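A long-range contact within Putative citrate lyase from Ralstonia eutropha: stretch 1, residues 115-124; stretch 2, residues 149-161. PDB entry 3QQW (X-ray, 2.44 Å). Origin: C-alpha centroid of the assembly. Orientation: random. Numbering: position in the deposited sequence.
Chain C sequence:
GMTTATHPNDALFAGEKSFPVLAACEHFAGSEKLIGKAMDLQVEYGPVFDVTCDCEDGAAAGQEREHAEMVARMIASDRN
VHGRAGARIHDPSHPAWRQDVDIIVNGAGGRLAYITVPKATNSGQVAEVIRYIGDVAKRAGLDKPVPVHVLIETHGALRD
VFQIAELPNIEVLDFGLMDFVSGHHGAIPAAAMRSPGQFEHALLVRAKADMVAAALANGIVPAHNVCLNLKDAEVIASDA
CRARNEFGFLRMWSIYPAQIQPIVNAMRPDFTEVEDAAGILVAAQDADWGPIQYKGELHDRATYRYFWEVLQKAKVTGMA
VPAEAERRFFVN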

# COMPACT_ATOMS: atom_id res chain seq x y z
N ILE C 115 9.54 11.92 24.65
CA ILE C 115 8.83 10.82 25.28
C ILE C 115 8.47 9.85 24.16
O ILE C 115 7.92 10.24 23.13
CB ILE C 115 7.59 11.28 26.11
CG1 ILE C 115 8.06 11.91 27.42
CG2 ILE C 115 6.62 10.11 26.37
CD1 ILE C 115 7.04 12.73 28.04
N THR C 116 8.82 8.58 24.37
CA THR C 116 8.51 7.49 23.47
C THR C 116 7.24 6.83 24.00
O THR C 116 7.18 6.42 25.17
CB THR C 116 9.70 6.58 23.32
OG1 THR C 116 10.77 7.33 22.75
CG2 THR C 116 9.40 5.39 22.43
N VAL C 117 6.21 6.79 23.15
CA VAL C 117 4.89 6.23 23.47
C VAL C 117 4.76 4.87 22.75
O VAL C 117 4.73 4.81 21.52
CB VAL C 117 3.76 7.22 23.09
CG1 VAL C 117 2.38 6.66 23.42
CG2 VAL C 117 3.97 8.58 23.73
N PRO C 118 4.60 3.79 23.52
CA PRO C 118 4.54 2.47 22.88
C PRO C 118 3.14 1.88 22.76
O PRO C 118 2.22 2.29 23.47
CB PRO C 118 5.35 1.61 23.85
CG PRO C 118 5.05 2.19 25.18
CD PRO C 118 4.68 3.66 24.98
N LYS C 119 3.01 0.86 21.89
CA LYS C 119 1.84 0.00 21.76
C LYS C 119 0.47 0.70 21.68
O LYS C 119 -0.53 0.12 22.12
CB LYS C 119 1.83 -0.96 22.96
CG LYS C 119 2.56 -2.27 22.75
CD LYS C 119 2.99 -2.87 24.10
CE LYS C 119 4.24 -3.72 24.02
NZ LYS C 119 5.45 -2.93 23.67
N ALA C 120 0.39 1.91 21.10
CA ALA C 120 -0.93 2.53 20.92
C ALA C 120 -1.68 1.73 19.88
O ALA C 120 -1.06 1.21 18.95
CB ALA C 120 -0.82 3.99 20.50
N THR C 121 -2.98 1.53 20.09
CA THR C 121 -3.80 0.70 19.20
C THR C 121 -4.66 1.56 18.27
O THR C 121 -5.34 1.02 17.41
CB THR C 121 -4.64 -0.28 19.99
OG1 THR C 121 -5.47 0.45 20.90
CG2 THR C 121 -3.80 -1.30 20.73
N ASN C 122 -4.61 2.87 18.42
CA ASN C 122 -5.34 3.78 17.56
C ASN C 122 -4.87 5.23 17.73
O ASN C 122 -4.19 5.57 18.68
CB ASN C 122 -6.87 3.68 17.74
CG ASN C 122 -7.37 3.93 19.13
OD1 ASN C 122 -7.33 5.05 19.64
ND2 ASN C 122 -7.90 2.89 19.76
N SER C 123 -5.30 6.06 16.80
CA SER C 123 -5.03 7.48 16.69
C SER C 123 -5.48 8.24 17.99
O SER C 123 -4.75 9.12 18.49
CB SER C 123 -5.73 8.00 15.44
OG SER C 123 -5.85 9.40 15.36
N GLY C 124 -6.65 7.85 18.52
CA GLY C 124 -7.23 8.44 19.73
C GLY C 124 -6.38 8.31 20.97
O GLY C 124 -6.23 9.27 21.72
N HIS C 149 7.78 10.56 20.31
CA HIS C 149 8.16 9.43 19.45
C HIS C 149 7.07 8.41 19.60
O HIS C 149 6.76 8.00 20.73
CB HIS C 149 9.52 8.84 19.83
CG HIS C 149 10.70 9.76 19.65
ND1 HIS C 149 11.99 9.27 19.70
CD2 HIS C 149 10.74 11.10 19.46
CE1 HIS C 149 12.78 10.32 19.54
NE2 HIS C 149 12.07 11.45 19.39
N VAL C 150 6.41 8.05 18.50
CA VAL C 150 5.28 7.13 18.57
C VAL C 150 5.63 5.80 17.92
O VAL C 150 6.04 5.76 16.76
CB VAL C 150 4.00 7.76 17.95
CG1 VAL C 150 2.82 6.80 18.01
CG2 VAL C 150 3.65 9.06 18.65
N LEU C 151 5.46 4.72 18.68
CA LEU C 151 5.65 3.38 18.13
C LEU C 151 4.46 2.99 17.28
O LEU C 151 3.31 3.15 17.70
CB LEU C 151 5.81 2.34 19.25
CG LEU C 151 7.22 1.92 19.71
CD1 LEU C 151 8.03 1.31 18.59
CD2 LEU C 151 7.92 3.02 20.39
N ILE C 152 4.74 2.49 16.07
CA ILE C 152 3.75 1.91 15.15
C ILE C 152 4.04 0.44 15.21
O ILE C 152 5.01 -0.02 14.62
CB ILE C 152 3.79 2.54 13.74
CG1 ILE C 152 3.66 4.11 13.81
CG2 ILE C 152 2.74 1.89 12.82
CD1 ILE C 152 2.36 4.69 14.49
N GLU C 153 3.30 -0.28 16.09
CA GLU C 153 3.57 -1.70 16.33
C GLU C 153 2.29 -2.51 16.56
O GLU C 153 2.35 -3.62 17.12
CB GLU C 153 4.54 -1.86 17.50
CG GLU C 153 4.12 -1.25 18.82
CD GLU C 153 5.23 -1.21 19.87
OE1 GLU C 153 6.28 -1.86 19.66
OE2 GLU C 153 5.05 -0.53 20.90
N THR C 154 1.15 -1.97 16.15
CA THR C 154 -0.14 -2.64 16.26
C THR C 154 -0.89 -2.50 14.96
O THR C 154 -0.55 -1.64 14.15
CB THR C 154 -0.97 -2.09 17.44
OG1 THR C 154 -1.37 -0.76 17.16
CG2 THR C 154 -0.25 -2.19 18.76
N HIS C 155 -1.94 -3.31 14.77
CA HIS C 155 -2.80 -3.23 13.58
C HIS C 155 -3.46 -1.86 13.52
O HIS C 155 -3.42 -1.21 12.48
CB HIS C 155 -3.86 -4.32 13.59
CG HIS C 155 -3.34 -5.70 13.46
ND1 HIS C 155 -2.75 -6.14 12.30
CD2 HIS C 155 -3.40 -6.74 14.34
CE1 HIS C 155 -2.43 -7.41 12.52
NE2 HIS C 155 -2.80 -7.80 13.74
N GLY C 156 -4.04 -1.42 14.64
CA GLY C 156 -4.72 -0.13 14.73
C GLY C 156 -3.82 1.07 14.49
O GLY C 156 -4.21 2.00 13.79
N ALA C 157 -2.60 1.06 15.06
CA ALA C 157 -1.67 2.16 14.85
C ALA C 157 -1.19 2.19 13.38
O ALA C 157 -0.95 3.27 12.84
CB ALA C 157 -0.50 2.08 15.79
N LEU C 158 -1.05 1.01 12.73
CA LEU C 158 -0.66 0.99 11.33
C LEU C 158 -1.83 1.48 10.47
O LEU C 158 -1.64 2.33 9.62
CB LEU C 158 -0.18 -0.41 10.86
CG LEU C 158 0.21 -0.52 9.38
CD1 LEU C 158 1.44 0.37 9.03
CD2 LEU C 158 0.41 -1.97 8.96
N ARG C 159 -3.03 0.99 10.74
CA ARG C 159 -4.23 1.43 10.03
C ARG C 159 -4.36 2.97 10.14
O ARG C 159 -4.61 3.62 9.12
CB ARG C 159 -5.47 0.72 10.61
CG ARG C 159 -6.82 1.13 10.03
CD ARG C 159 -7.96 0.85 11.03
NE ARG C 159 -7.78 1.55 12.31
CZ ARG C 159 -7.87 0.98 13.51
NH1 ARG C 159 -8.18 -0.32 13.62
NH2 ARG C 159 -7.65 1.69 14.62
N ASP C 160 -4.10 3.53 11.34
CA ASP C 160 -4.21 4.96 11.63
C ASP C 160 -2.91 5.75 11.51
O ASP C 160 -2.88 6.90 11.94
CB ASP C 160 -4.74 5.16 13.07
CG ASP C 160 -6.15 4.63 13.31
OD1 ASP C 160 -6.87 4.37 12.32
OD2 ASP C 160 -6.55 4.57 14.48
N VAL C 161 -1.87 5.17 10.88
CA VAL C 161 -0.56 5.81 10.78
C VAL C 161 -0.61 7.25 10.17
O VAL C 161 0.07 8.15 10.72
CB VAL C 161 0.52 4.93 10.12
CG1 VAL C 161 0.34 4.80 8.60
CG2 VAL C 161 1.91 5.43 10.50
O HOH W 1 11.76 6.66 20.61
O HOH W 2 2.25 3.99 20.20
O HOH W 3 1.49 1.06 17.98

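Three nearly linear hydrogen bonds join the parallel strands of the putative citrate lyase, which open into loops and a short helix held together by side-chain-to-backbone hydrogen bonds and bridging waters: His149 N to Ile115 O (2.8 Å), Val117 N to His149 O (2.8 Å) and Leu151 N to Val117 O (2.9 Å). His149 and Val117 each give an amide hydrogen and accept one through their carbonyl, the alternation expected of parallel pairing, and the strand axes diverge by 20°. A CA-H...O contact from Thr116 CA to His149 O (3.3 Å) adds to the same ladder.

Where the strand pairing gives way, side chains of stretch 2 take over as partners for the backbone of stretch 1. Glu153 leaves its CA sideways, but its carboxylate reaches across, and OE2 accepts from Lys119 N at 2.7 Å. The same OE2 lies 3.7 Å from Lys119 NZ, a long salt bridge, so the negative charge faces both the amide and the ammonium group of one residue. Thr154 OG1 donates to Ala120 O (2.7 Å) while accepting from Ala157 N (3.0 Å). One hydroxyl therefore caps the N-terminus of helix 155-159 and ties it to the loop. At the far end of this helix, Asp160 OD2 accepts from Ser123 N (3.0 Å), meeting the backbone amide of the first residue of the other helix. Arg159 holds this carboxylate in place with a bidentate grip, NE to Asp160 OD1 at 3.0 Å and NH2 to Asp160 OD2 at 3.1 Å.

Two waters fill the widening gap between the backbones. Water 2 donates to Val117 O (2.9 Å) and Leu151 O (2.8 Å) and accepts from Ala120 N (2.9 Å); water 3 donates to Ala120 O (2.7 Å) and Leu151 O (2.8 Å) and accepts from Glu153 N (2.9 Å). Leu151 O thus serves both, so Leu151 O, Ala120 N and Glu153 N, which have no direct partner across the strands, are bonded through water. Water 1 accepts from Thr116 OG1 (2.5 Å) and also bonds His149 ND1 (2.8 Å), bridging two side chains on one face of the sheet.

On that face Thr116 OG1 rests 3.5 Å from His149 CB, and its methyl CG2 packs 3.5 Å from Leu151 CD2. Val117 and Val150, both with chi1 t, pair on the opposite face. Leu151 also presses CB against Pro118 CA (3.8 Å), carrying apolar contact past the strand pairing.

The helix comes closest to the loop at Gly156, whose CA makes a CA-H...O contact with Thr121 O at 3.0 Å. A CB here would sit 1.7 Å from that oxygen, so the approach depends on the bare glycine backbone. Nearby, Ala157 CB lies 3.3 Å from Ala120 O. At the outer margin, Asn122 CB packs at the edge of the Arg159 guanidinium, 3.8 Å from NH2. Together the two stretches bury 694 Å², counting both sides.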